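Local coordinates for protein methyltransferase (PDB 1IXK) that probably methylates cytidine at carbon 5 in tRNA, using S-adenosyl-L-methionine as the methyl donor, at residues R227-E230 with K231-V235. Numbering follows the deposited sequence.
Sequences RLLE and KGLEV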
ATOM      1  N   ARG A 227      -6.672   6.928 -14.369  1.00 14.28           N
ATOM      2  CA  ARG A 227      -7.884   7.708 -14.114  1.00 15.46           C
ATOM      3  C   ARG A 227      -7.938   8.176 -12.670  1.00 12.65           C
ATOM      4  O   ARG A 227      -8.248   9.334 -12.397  1.00 12.12           O
ATOM      5  CB  ARG A 227      -9.144   6.883 -14.398  1.00 18.39           C
ATOM      6  CG  ARG A 227      -9.430   6.608 -15.852  1.00 25.67           C
ATOM      7  CD  ARG A 227     -10.662   5.712 -15.987  1.00 29.49           C
ATOM      8  NE  ARG A 227     -10.929   5.360 -17.378  1.00 35.43           N
ATOM      9  CZ  ARG A 227     -11.398   6.206 -18.290  1.00 37.38           C
ATOM     10  NH1 ARG A 227     -11.660   7.464 -17.961  1.00 37.13           N
ATOM     11  NH2 ARG A 227     -11.592   5.795 -19.536  1.00 39.11           N
ATOM     12  N   LEU A 228      -7.652   7.261 -11.749  1.00 12.03           N
ATOM     13  CA  LEU A 228      -7.675   7.582 -10.328  1.00 13.19           C
ATOM     14  C   LEU A 228      -6.620   8.626  -9.970  1.00 12.08           C
ATOM     15  O   LEU A 228      -6.900   9.576  -9.242  1.00 11.14           O
ATOM     16  CB  LEU A 228      -7.453   6.311  -9.498  1.00 18.01           C
ATOM     17  CG  LEU A 228      -8.612   5.308  -9.533  1.00 18.51           C
ATOM     18  CD1 LEU A 228      -8.171   3.963  -8.981  1.00 21.12           C
ATOM     19  CD2 LEU A 228      -9.780   5.871  -8.747  1.00 19.97           C
ATOM     20  N   LEU A 229      -5.412   8.449 -10.490  1.00 13.24           N
ATOM     21  CA  LEU A 229      -4.329   9.382 -10.205  1.00 12.59           C
ATOM     22  C   LEU A 229      -4.653  10.781 -10.721  1.00 12.37           C
ATOM     23  O   LEU A 229      -4.368  11.776 -10.054  1.00 13.44           O
ATOM     24  CB  LEU A 229      -3.029   8.867 -10.817  1.00 12.45           C
ATOM     25  CG  LEU A 229      -1.772   9.708 -10.572  1.00 10.98           C
ATOM     26  CD1 LEU A 229      -1.560   9.922  -9.074  1.00 11.85           C
ATOM     27  CD2 LEU A 229      -0.581   9.004 -11.193  1.00 10.82           C
ATOM     28  N   GLU A 230      -5.255  10.866 -11.905  1.00 15.18           N
ATOM     29  CA  GLU A 230      -5.619  12.166 -12.455  1.00 16.17           C
ATOM     30  C   GLU A 230      -6.698  12.838 -11.604  1.00 16.25           C
ATOM     31  O   GLU A 230      -6.610  14.032 -11.321  1.00 15.00           O
ATOM     32  CB  GLU A 230      -6.096  12.029 -13.906  1.00 17.36           C
ATOM     33  CG  GLU A 230      -6.652  13.316 -14.490  1.00 20.85           C
ATOM     34  CD  GLU A 230      -6.657  13.319 -16.011  1.00 25.28           C
ATOM     35  OE1 GLU A 230      -6.870  12.247 -16.612  1.00 26.58           O
ATOM     36  OE2 GLU A 230      -6.461  14.404 -16.601  1.00 28.27           O
ATOM     37  N   LYS A 231      -7.715  12.084 -11.187  1.00 16.52           N
ATOM     38  CA  LYS A 231      -8.770  12.665 -10.355  1.00 17.79           C
ATOM     39  C   LYS A 231      -8.202  13.125  -9.007  1.00 17.49           C
ATOM     40  O   LYS A 231      -8.605  14.157  -8.472  1.00 17.89           O
ATOM     41  CB  LYS A 231      -9.896  11.652 -10.108  1.00 20.71           C
ATOM     42  CG  LYS A 231     -10.685  11.247 -11.353  1.00 24.95           C
ATOM     43  CD  LYS A 231     -11.262  12.459 -12.088  1.00 27.74           C
ATOM     44  CE  LYS A 231     -12.165  13.286 -11.187  1.00 31.13           C
ATOM     45  NZ  LYS A 231     -12.708  14.494 -11.878  1.00 34.81           N
ATOM     46  N   GLY A 232      -7.271  12.347  -8.463  1.00 16.26           N
ATOM     47  CA  GLY A 232      -6.666  12.697  -7.188  1.00 16.20           C
ATOM     48  C   GLY A 232      -5.846  13.976  -7.272  1.00 14.55           C
ATOM     49  O   GLY A 232      -5.977  14.876  -6.437  1.00 12.77           O
ATOM     50  N   LEU A 233      -4.998  14.067  -8.290  1.00 15.20           N
ATOM     51  CA  LEU A 233      -4.172  15.254  -8.461  1.00 17.21           C
ATOM     52  C   LEU A 233      -5.044  16.485  -8.707  1.00 18.56           C
ATOM     53  O   LEU A 233      -4.707  17.595  -8.283  1.00 17.22           O
ATOM     54  CB  LEU A 233      -3.189  15.047  -9.616  1.00 15.42           C
ATOM     55  CG  LEU A 233      -2.098  14.005  -9.343  1.00 15.83           C
ATOM     56  CD1 LEU A 233      -1.250  13.793 -10.592  1.00 13.84           C
ATOM     57  CD2 LEU A 233      -1.232  14.462  -8.180  1.00 14.95           C
ATOM     58  N   GLU A 234      -6.177  16.270  -9.371  1.00 18.73           N
ATOM     59  CA  GLU A 234      -7.128  17.333  -9.689  1.00 20.11           C
ATOM     60  C   GLU A 234      -7.684  18.049  -8.451  1.00 19.84           C
ATOM     61  O   GLU A 234      -7.814  19.276  -8.435  1.00 18.92           O
ATOM     62  CB  GLU A 234      -8.288  16.742 -10.496  1.00 23.60           C
ATOM     63  CG  GLU A 234      -9.391  17.725 -10.852  1.00 30.07           C
ATOM     64  CD  GLU A 234     -10.664  17.022 -11.302  1.00 33.22           C
ATOM     65  OE1 GLU A 234     -10.575  16.125 -12.167  1.00 35.86           O
ATOM     66  OE2 GLU A 234     -11.752  17.366 -10.791  1.00 35.94           O
ATOM     67  N   VAL A 235      -8.017  17.282  -7.417  1.00 17.06           N
ATOM     68  CA  VAL A 235      -8.571  17.848  -6.195  1.00 16.47           C
ATOM     69  C   VAL A 235      -7.500  18.166  -5.151  1.00 17.08           C
ATOM     70  O   VAL A 235      -7.804  18.634  -4.055  1.00 16.77           O
ATOM     71  CB  VAL A 235      -9.613  16.892  -5.568  1.00 16.74           C
ATOM     72  CG1 VAL A 235     -10.756  16.652  -6.550  1.00 16.13           C
ATOM     73  CG2 VAL A 235      -8.954  15.568  -5.194  1.00 16.03           C
TER
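Lys-231 N donates to Arg-227 O at 3.1 Å, the first of four consecutive i to i+4 backbone bonds. Gly-232 N reaches Leu-228 O at 2.9 Å. Leu-233 N binds Leu-229 O at 3.0 Å. This bond is the straightest of the four, with an N-H...O angle of 167°. Glu-234 N follows on Glu-230 O; its bond is more bent, at 146°. Each carbonyl of residues 227-230 is thus met by an amide one turn on. Val-235 N makes a weak bond to Lys-231 O.

The side chains add one charged pair. The Lys-231 chain folds at chi2 and chi3, which brings NZ to Glu-234 OE1 at 2.7 Å. This salt bridge uses the syn side of the carboxylate, with the ammonium 23° out of its plane. Lys-231 CG also lies against Arg-227 O, 3.3 Å away. A methionine in its place would probably leave the Glu-234 carboxylate without this ionic mate and freer to turn.

On another face, Leu-229 and Leu-233 meet obliquely, with Leu-229 CG 4.1 Å from Leu-233 CD1. Both also touch Leu-242 of strand 240-246, and Leu-229 reaches Val-257 and Ala-261 of helix 255-264. Leu-233 O also accepts a hydrogen bond from Lys-314 NZ.

The arrangement is that of an amphipathic alpha-helix with an i to i+3 salt bridge. Helix 215-235 packs its leucines on parallel strands 188-194 and 240-246, which it links as a beta-alpha-beta crossover of the Rossmann-like class I methyltransferase fold.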